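Local coordinates for protein mannose-6-phosphate isomerase (Helicobacter pylori, PDB 2QH5) that probably makes GDP-mannose from mannose 1-phosphate and GTP, this chain being the N-terminal nucleotidyltransferase portion of a longer type 2 mannose-6-phosphate isomerase, at residues 82-96 with 232-246. Residues are numbered along the deposited sequence; the frame is centred on the assembly and turned at random.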
ATOM      1  N   LEU A  82       9.603  -7.261  -6.049  1.00 43.37           N
ATOM      2  CA  LEU A  82      10.266  -6.108  -6.599  1.00 40.04           C
ATOM      3  C   LEU A  82      11.255  -5.661  -5.547  1.00 41.54           C
ATOM      4  O   LEU A  82      10.870  -5.187  -4.465  1.00 38.95           O
ATOM      5  CB  LEU A  82       9.275  -4.995  -6.908  1.00 42.41           C
ATOM      6  CG  LEU A  82       9.885  -3.598  -7.080  1.00 44.62           C
ATOM      7  CD1 LEU A  82      10.743  -3.507  -8.337  1.00 43.21           C
ATOM      8  CD2 LEU A  82       8.808  -2.542  -7.073  1.00 52.54           C
ATOM      9  N   LEU A  83      12.535  -5.813  -5.869  1.00 42.23           N
ATOM     10  CA  LEU A  83      13.600  -5.517  -4.928  1.00 44.59           C
ATOM     11  C   LEU A  83      14.115  -4.089  -5.057  1.00 46.24           C
ATOM     12  O   LEU A  83      14.271  -3.555  -6.149  1.00 47.01           O
ATOM     13  CB  LEU A  83      14.730  -6.535  -5.062  1.00 42.79           C
ATOM     14  CG  LEU A  83      14.258  -7.984  -4.920  1.00 43.74           C
ATOM     15  CD1 LEU A  83      15.436  -8.926  -4.988  1.00 45.64           C
ATOM     16  CD2 LEU A  83      13.490  -8.187  -3.625  1.00 48.64           C
ATOM     17  N   GLU A  84      14.355  -3.458  -3.922  1.00 50.42           N
ATOM     18  CA  GLU A  84      14.807  -2.090  -3.955  1.00 57.09           C
ATOM     19  C   GLU A  84      16.233  -1.963  -3.439  1.00 62.13           C
ATOM     20  O   GLU A  84      16.596  -2.545  -2.409  1.00 59.65           O
ATOM     21  CB  GLU A  84      13.829  -1.186  -3.203  1.00 58.76           C
ATOM     22  CG  GLU A  84      12.414  -1.242  -3.793  1.00 69.90           C
ATOM     23  CD  GLU A  84      11.537  -0.074  -3.390  1.00 71.53           C
ATOM     24  OE1 GLU A  84      11.037   0.631  -4.303  1.00 66.30           O
ATOM     25  OE2 GLU A  84      11.350   0.129  -2.169  1.00 67.72           O
ATOM     26  N   SER A  85      17.044  -1.234  -4.205  1.00 65.54           N
ATOM     27  CA  SER A  85      18.347  -0.769  -3.753  1.00 67.67           C
ATOM     28  C   SER A  85      18.116   0.359  -2.752  1.00 67.50           C
ATOM     29  O   SER A  85      18.478   0.241  -1.578  1.00 67.81           O
ATOM     30  CB  SER A  85      19.188  -0.293  -4.944  1.00 68.22           C
ATOM     31  OG  SER A  85      18.377   0.278  -5.963  1.00 68.38           O
ATOM     32  N   LEU A  86      17.490   1.434  -3.228  1.00 67.93           N
ATOM     33  CA  LEU A  86      17.057   2.552  -2.392  1.00 67.01           C
ATOM     34  C   LEU A  86      15.547   2.547  -2.269  1.00 66.91           C
ATOM     35  O   LEU A  86      14.842   2.004  -3.126  1.00 68.53           O
ATOM     36  CB  LEU A  86      17.439   3.889  -3.032  1.00 69.41           C
ATOM     37  CG  LEU A  86      18.819   4.149  -3.627  1.00 73.93           C
ATOM     38  CD1 LEU A  86      18.715   5.251  -4.674  1.00 76.72           C
ATOM     39  CD2 LEU A  86      19.841   4.506  -2.544  1.00 78.38           C
ATOM     40  N   SER A  87      15.053   3.183  -1.215  1.00 67.92           N
ATOM     41  CA  SER A  87      13.623   3.375  -1.043  0.50 67.50           C
ATOM     42  C   SER A  87      13.258   4.843  -1.256  1.00 67.10           C
ATOM     43  O   SER A  87      13.675   5.720  -0.493  1.00 69.87           O
ATOM     44  CB  SER A  87      13.175   2.889   0.337  0.50 68.95           C
ATOM     45  OG  SER A  87      13.441   1.504   0.498  0.50 71.50           O
ATOM     46  N   LYS A  88      12.493   5.108  -2.310  1.00 66.63           N
ATOM     47  CA  LYS A  88      12.027   6.460  -2.596  1.00 65.32           C
ATOM     48  C   LYS A  88      10.538   6.618  -2.268  1.00 65.26           C
ATOM     49  O   LYS A  88       9.791   7.287  -2.983  1.00 63.28           O
ATOM     50  CB  LYS A  88      12.343   6.863  -4.039  1.00 64.86           C
ATOM     51  CG  LYS A  88      13.481   7.881  -4.174  1.00 65.90           C
ATOM     52  CD  LYS A  88      14.801   7.362  -3.633  1.00 64.07           C
ATOM     53  CE  LYS A  88      15.969   8.294  -3.964  1.00 66.56           C
ATOM     54  NZ  LYS A  88      15.830   9.666  -3.397  1.00 72.33           N
ATOM     55  N   ASN A  89      10.136   5.977  -1.170  1.00 66.12           N
ATOM     56  CA  ASN A  89       8.818   6.139  -0.548  1.00 61.33           C
ATOM     57  C   ASN A  89       7.659   5.520  -1.328  1.00 62.42           C
ATOM     58  O   ASN A  89       7.842   5.038  -2.447  1.00 67.71           O
ATOM     59  CB  ASN A  89       8.554   7.608  -0.213  1.00 59.61           C
ATOM     60  CG  ASN A  89       8.005   7.792   1.176  1.00 50.66           C
ATOM     61  OD1 ASN A  89       6.888   7.385   1.472  1.00 55.98           O
ATOM     62  ND2 ASN A  89       8.796   8.401   2.043  1.00 48.60           N
ATOM     63  N   THR A  90       6.470   5.542  -0.729  1.00 63.07           N
ATOM     64  CA  THR A  90       5.300   4.803  -1.245  1.00 55.24           C
ATOM     65  C   THR A  90       4.779   5.223  -2.618  1.00 50.31           C
ATOM     66  O   THR A  90       4.398   4.366  -3.411  1.00 52.87           O
ATOM     67  CB  THR A  90       4.147   4.800  -0.239  1.00 54.10           C
ATOM     68  OG1 THR A  90       3.822   6.151   0.122  1.00 57.73           O
ATOM     69  CG2 THR A  90       4.546   4.021   1.014  1.00 56.84           C
ATOM     70  N   ALA A  91       4.780   6.519  -2.919  1.00 45.21           N
ATOM     71  CA  ALA A  91       4.304   6.981  -4.228  1.00 46.01           C
ATOM     72  C   ALA A  91       5.070   6.326  -5.373  1.00 48.97           C
ATOM     73  O   ALA A  91       4.492   5.986  -6.409  1.00 52.55           O
ATOM     74  CB  ALA A  91       4.375   8.505  -4.338  1.00 44.69           C
ATOM     75  N   ASN A  92       6.372   6.140  -5.169  1.00 49.14           N
ATOM     76  CA  ASN A  92       7.230   5.515  -6.159  1.00 45.85           C
ATOM     77  C   ASN A  92       7.083   3.999  -6.159  1.00 43.99           C
ATOM     78  O   ASN A  92       7.086   3.389  -7.213  1.00 45.91           O
ATOM     79  CB  ASN A  92       8.690   5.942  -5.961  1.00 48.24           C
ATOM     80  CG  ASN A  92       8.898   7.451  -6.166  1.00 51.32           C
ATOM     81  OD1 ASN A  92       8.686   7.979  -7.261  1.00 50.94           O
ATOM     82  ND2 ASN A  92       9.309   8.143  -5.108  1.00 50.05           N
ATOM     83  N   ALA A  93       6.927   3.396  -4.986  1.00 43.02           N
ATOM     84  CA  ALA A  93       6.783   1.943  -4.900  1.00 42.91           C
ATOM     85  C   ALA A  93       5.459   1.504  -5.505  1.00 48.62           C
ATOM     86  O   ALA A  93       5.396   0.476  -6.181  1.00 50.13           O
ATOM     87  CB  ALA A  93       6.887   1.477  -3.476  1.00 44.56           C
ATOM     88  N   ILE A  94       4.417   2.308  -5.278  1.00 48.49           N
ATOM     89  CA  ILE A  94       3.090   2.031  -5.818  1.00 44.26           C
ATOM     90  C   ILE A  94       3.027   2.265  -7.326  1.00 45.20           C
ATOM     91  O   ILE A  94       2.554   1.392  -8.058  1.00 44.68           O
ATOM     92  CB  ILE A  94       1.977   2.794  -5.065  1.00 47.29           C
ATOM     93  CG1 ILE A  94       1.963   2.370  -3.591  1.00 45.28           C
ATOM     94  CG2 ILE A  94       0.615   2.492  -5.665  1.00 45.55           C
ATOM     95  CD1 ILE A  94       1.202   3.309  -2.683  1.00 49.27           C
ATOM     96  N   ALA A  95       3.525   3.410  -7.793  1.00 40.86           N
ATOM     97  CA  ALA A  95       3.565   3.690  -9.235  1.00 39.60           C
ATOM     98  C   ALA A  95       4.335   2.643 -10.026  1.00 41.97           C
ATOM     99  O   ALA A  95       3.913   2.265 -11.125  1.00 47.63           O
ATOM    100  CB  ALA A  95       4.126   5.059  -9.504  1.00 40.69           C
ATOM    101  N   LEU A  96       5.446   2.166  -9.466  1.00 41.89           N
ATOM    102  CA  LEU A  96       6.249   1.115 -10.099  1.00 39.71           C
ATOM    103  C   LEU A  96       5.465  -0.186 -10.201  1.00 41.52           C
ATOM    104  O   LEU A  96       5.392  -0.783 -11.279  1.00 52.00           O
ATOM    105  CB  LEU A  96       7.609   0.935  -9.391  1.00 40.20           C
ATOM    106  CG  LEU A  96       8.627   2.093  -9.582  1.00 47.90           C
ATOM    107  CD1 LEU A  96       9.799   2.056  -8.600  1.00 41.42           C
ATOM    108  CD2 LEU A  96       9.151   2.199 -11.018  1.00 45.81           C
ATOM    109  N   ARG A 232      14.484  -6.027 -10.090  1.00 44.53           N
ATOM    110  CA  ARG A 232      14.944  -4.832  -9.372  1.00 49.85           C
ATOM    111  C   ARG A 232      15.351  -3.711 -10.290  1.00 50.51           C
ATOM    112  O   ARG A 232      15.513  -3.905 -11.494  1.00 51.20           O
ATOM    113  CB  ARG A 232      16.005  -5.085  -8.280  1.00 49.57           C
ATOM    114  CG  ARG A 232      17.098  -6.078  -8.532  1.00 60.27           C
ATOM    115  CD  ARG A 232      18.451  -5.412  -8.761  1.00 69.72           C
ATOM    116  NE  ARG A 232      18.941  -4.541  -7.689  1.00 69.93           N
ATOM    117  CZ  ARG A 232      19.958  -3.690  -7.843  1.00 68.31           C
ATOM    118  NH1 ARG A 232      20.580  -3.596  -9.012  1.00 70.54           N
ATOM    119  NH2 ARG A 232      20.357  -2.922  -6.842  1.00 66.13           N
ATOM    120  N   LEU A 233      15.473  -2.530  -9.701  1.00 57.65           N
ATOM    121  CA  LEU A 233      15.948  -1.356 -10.403  1.00 61.47           C
ATOM    122  C   LEU A 233      17.288  -0.923  -9.826  1.00 63.13           C
ATOM    123  O   LEU A 233      17.497  -0.974  -8.604  1.00 62.57           O
ATOM    124  CB  LEU A 233      14.956  -0.198 -10.276  1.00 62.72           C
ATOM    125  CG  LEU A 233      13.463  -0.410 -10.494  1.00 65.10           C
ATOM    126  CD1 LEU A 233      12.769  -0.462  -9.152  1.00 73.99           C
ATOM    127  CD2 LEU A 233      12.930   0.750 -11.314  1.00 66.77           C
ATOM    128  N   SER A 234      18.179  -0.481 -10.711  1.00 64.42           N
ATOM    129  CA  SER A 234      19.502   0.016 -10.331  1.00 68.67           C
ATOM    130  C   SER A 234      19.411   1.183  -9.364  1.00 69.61           C
ATOM    131  O   SER A 234      18.461   1.969  -9.412  1.00 73.86           O
ATOM    132  CB  SER A 234      20.270   0.475 -11.571  1.00 69.31           C
ATOM    133  OG  SER A 234      19.746   1.690 -12.076  1.00 60.30           O
ATOM    134  N   GLU A 235      20.414   1.295  -8.502  1.00 69.46           N
ATOM    135  CA  GLU A 235      20.543   2.428  -7.595  1.00 71.67           C
ATOM    136  C   GLU A 235      20.587   3.731  -8.387  1.00 71.84           C
ATOM    137  O   GLU A 235      20.098   4.762  -7.932  1.00 70.02           O
ATOM    138  CB  GLU A 235      21.806   2.275  -6.751  1.00 73.47           C
ATOM    139  CG  GLU A 235      21.901   3.269  -5.617  1.00 81.65           C
ATOM    140  CD  GLU A 235      23.124   3.060  -4.757  1.00 92.31           C
ATOM    141  OE1 GLU A 235      23.483   3.995  -4.006  1.00 99.66           O
ATOM    142  OE2 GLU A 235      23.726   1.968  -4.829  1.00 95.82           O
ATOM    143  N   LYS A 236      21.166   3.647  -9.583  1.00 75.91           N
ATOM    144  CA  LYS A 236      21.249   4.739 -10.549  1.00 79.23           C
ATOM    145  C   LYS A 236      19.868   5.282 -10.931  1.00 77.30           C
ATOM    146  O   LYS A 236      19.636   6.492 -10.896  1.00 75.66           O
ATOM    147  CB  LYS A 236      21.989   4.241 -11.802  1.00 84.26           C
ATOM    148  CG  LYS A 236      22.123   5.250 -12.948  1.00 90.51           C
ATOM    149  CD  LYS A 236      23.558   5.755 -13.109  1.00 99.52           C
ATOM    150  CE  LYS A 236      23.887   6.903 -12.159  1.00104.22           C
ATOM    151  NZ  LYS A 236      25.285   7.394 -12.346  1.00103.74           N
ATOM    152  N   SER A 237      18.958   4.377 -11.286  1.00 75.95           N
ATOM    153  CA  SER A 237      17.615   4.745 -11.734  1.00 76.51           C
ATOM    154  C   SER A 237      16.792   5.373 -10.616  1.00 76.35           C
ATOM    155  O   SER A 237      15.998   6.285 -10.846  1.00 78.16           O
ATOM    156  CB  SER A 237      16.881   3.512 -12.262  1.00 77.44           C
ATOM    157  OG  SER A 237      17.678   2.809 -13.194  1.00 78.59           O
ATOM    158  N   MET A 238      16.996   4.880  -9.403  1.00 73.35           N
ATOM    159  CA  MET A 238      16.203   5.307  -8.273  1.00 72.40           C
ATOM    160  C   MET A 238      16.748   6.565  -7.626  1.00 75.12           C
ATOM    161  O   MET A 238      16.033   7.226  -6.883  1.00 73.01           O
ATOM    162  CB  MET A 238      16.108   4.183  -7.246  1.00 68.66           C
ATOM    163  CG  MET A 238      15.426   2.948  -7.792  1.00 71.12           C
ATOM    164  SD  MET A 238      14.286   2.230  -6.614  1.00 77.53           S
ATOM    165  CE  MET A 238      12.983   3.456  -6.623  1.00 66.17           C
ATOM    166  N   GLN A 239      18.007   6.889  -7.923  1.00 79.52           N
ATOM    167  CA  GLN A 239      18.694   8.048  -7.345  1.00 79.95           C
ATOM    168  C   GLN A 239      18.002   9.367  -7.642  1.00 79.70           C
ATOM    169  O   GLN A 239      17.746  10.153  -6.730  1.00 80.76           O
ATOM    170  CB  GLN A 239      20.141   8.120  -7.834  1.00 81.07           C
ATOM    171  CG  GLN A 239      21.162   7.600  -6.839  1.00 83.66           C
ATOM    172  CD  GLN A 239      22.545   7.421  -7.451  1.00 85.83           C
ATOM    173  OE1 GLN A 239      22.721   7.496  -8.671  1.00 89.30           O
ATOM    174  NE2 GLN A 239      23.535   7.176  -6.599  1.00 91.57           N
ATOM    175  N   ASP A 240      17.687   9.595  -8.914  1.00 78.74           N
ATOM    176  CA  ASP A 240      17.129  10.872  -9.348  1.00 81.00           C
ATOM    177  C   ASP A 240      15.646  11.026  -9.010  1.00 78.73           C
ATOM    178  O   ASP A 240      15.059  12.083  -9.246  1.00 81.22           O
ATOM    179  CB  ASP A 240      17.341  11.068 -10.852  1.00 85.37           C
ATOM    180  CG  ASP A 240      16.296  10.351 -11.684  1.00 91.29           C
ATOM    181  OD1 ASP A 240      16.246   9.103 -11.627  1.00 96.80           O
ATOM    182  OD2 ASP A 240      15.521  11.035 -12.391  1.00 93.19           O
ATOM    183  N   LEU A 241      15.047   9.969  -8.466  1.00 76.03           N
ATOM    184  CA  LEU A 241      13.635   9.975  -8.104  1.00 71.60           C
ATOM    185  C   LEU A 241      13.384  10.815  -6.862  1.00 74.24           C
ATOM    186  O   LEU A 241      14.125  10.719  -5.878  1.00 74.97           O
ATOM    187  CB  LEU A 241      13.136   8.552  -7.866  1.00 65.52           C
ATOM    188  CG  LEU A 241      12.311   7.890  -8.964  1.00 62.31           C
ATOM    189  CD1 LEU A 241      12.974   7.989 -10.317  1.00 71.42           C
ATOM    190  CD2 LEU A 241      12.068   6.460  -8.605  1.00 53.65           C
ATOM    191  N   GLU A 242      12.339  11.639  -6.920  1.00 75.42           N
ATOM    192  CA  GLU A 242      11.929  12.427  -5.769  1.00 75.97           C
ATOM    193  C   GLU A 242      11.308  11.514  -4.727  1.00 74.09           C
ATOM    194  O   GLU A 242      10.414  10.726  -5.035  1.00 77.43           O
ATOM    195  CB  GLU A 242      10.941  13.524  -6.167  1.00 75.39           C
ATOM    196  CG  GLU A 242      10.580  14.443  -5.001  1.00 77.62           C
ATOM    197  CD  GLU A 242       9.786  15.670  -5.414  1.00 78.00           C
ATOM    198  OE1 GLU A 242       9.395  15.785  -6.601  1.00 77.19           O
ATOM    199  OE2 GLU A 242       9.551  16.523  -4.533  1.00 78.26           O
ATOM    200  N   ASP A 243      11.808  11.612  -3.500  1.00 72.52           N
ATOM    201  CA  ASP A 243      11.278  10.853  -2.384  1.00 72.45           C
ATOM    202  C   ASP A 243       9.966  11.490  -1.944  1.00 72.97           C
ATOM    203  O   ASP A 243       9.966  12.609  -1.426  1.00 75.84           O
ATOM    204  CB  ASP A 243      12.289  10.837  -1.234  1.00 70.45           C
ATOM    205  CG  ASP A 243      11.863   9.942  -0.094  1.00 73.21           C
ATOM    206  OD1 ASP A 243      10.831  10.240   0.543  1.00 81.27           O
ATOM    207  OD2 ASP A 243      12.566   8.943   0.176  1.00 71.35           O
ATOM    208  N   MET A 244       8.857  10.776  -2.158  1.00 72.66           N
ATOM    209  CA  MET A 244       7.522  11.292  -1.835  1.00 68.50           C
ATOM    210  C   MET A 244       6.511  10.197  -1.514  1.00 68.14           C
ATOM    211  O   MET A 244       6.477   9.167  -2.186  1.00 68.29           O
ATOM    212  CB  MET A 244       6.993  12.140  -2.986  1.00 68.56           C
ATOM    213  CG  MET A 244       5.685  12.828  -2.676  1.00 67.90           C
ATOM    214  SD  MET A 244       5.331  14.105  -3.862  1.00 66.20           S
ATOM    215  CE  MET A 244       6.537  15.349  -3.380  1.00 74.62           C
ATOM    216  N   SER A 245       5.618  10.536  -0.598  1.00 66.84           N
ATOM    217  CA  SER A 245       4.542   9.686  -0.138  1.00 65.11           C
ATOM    218  C   SER A 245       3.336   9.714  -1.036  1.00 62.95           C
ATOM    219  O   SER A 245       3.058  10.714  -1.644  1.00 63.82           O
ATOM    220  CB  SER A 245       4.103  10.170   1.215  1.00 62.07           C
ATOM    221  OG  SER A 245       3.602   9.085   1.926  1.00 69.19           O
ATOM    222  N   ILE A 246       2.588   8.626  -1.094  1.00 60.33           N
ATOM    223  CA  ILE A 246       1.382   8.647  -1.921  1.00 59.38           C
ATOM    224  C   ILE A 246       0.343   9.640  -1.378  1.00 60.88           C
ATOM    225  O   ILE A 246      -0.414  10.253  -2.141  1.00 54.18           O
ATOM    226  CB  ILE A 246       0.792   7.228  -2.076  1.00 53.57           C
ATOM    227  CG1 ILE A 246      -0.268   7.193  -3.174  1.00 57.36           C
ATOM    228  CG2 ILE A 246       0.258   6.714  -0.756  1.00 58.91           C
ATOM    229  CD1 ILE A 246       0.258   7.630  -4.531  1.00 59.16           C
TER
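Asn92 ND2 donates to Glu242 O at 2.8 Å, with the acceptor close to the amide plane of the asparagine. This bond illustrates how a helix of the Rossmann-like GT-A nucleotidyltransferase fold can fasten a chain distant in sequence: segment 82-96 runs from a strand of the central sheet into a helix, and segment 232-246 leaves the parallel neighbouring strand 230-233, forms helix 235-239 and then runs irregularly past the start of helix 90-99. Leu241 CD2 lies 3.9 Å from Asn92 OD1. Helix 207-216 touches Asn92 too, through Ile209 and Cys213.

Around the start of helix 90-99 the exchange runs both ways. Ala91 N donates to Met244 O, whereas Ile246 N donates to Thr90 OG1 at 3.0 Å and 164°. With chi1 at 55°, OG1 sits between the threonine's own backbone N and carbonyl carbon, where it meets that N-H. Asn89 ND2 donates to Asp243 OD1 from the syn side, somewhat out of the carboxylate plane, amide and carboxylate standing almost perpendicular, 84° apart. Lys88 folds back at chi2 and chi4, which brings NZ to Leu241 O nearly in line with the carbonyl.

Nearer the strand ends polar and apolar contacts mix. Leu86 CD1 packs against Met238 CB and also touches Glu235 O and Gln239 N. Ser85 OG donates to Leu233 O at 3.1 Å, and Arg232, whose NH2 lies near Ser85 CB, forms a salt bridge with Glu60. Deeper in, Leu96 and Leu233 meet tip to tip, CD1 to CD1 at 3.9 Å, and Met238 CE lies 4.0 Å from that same Leu96 CD1.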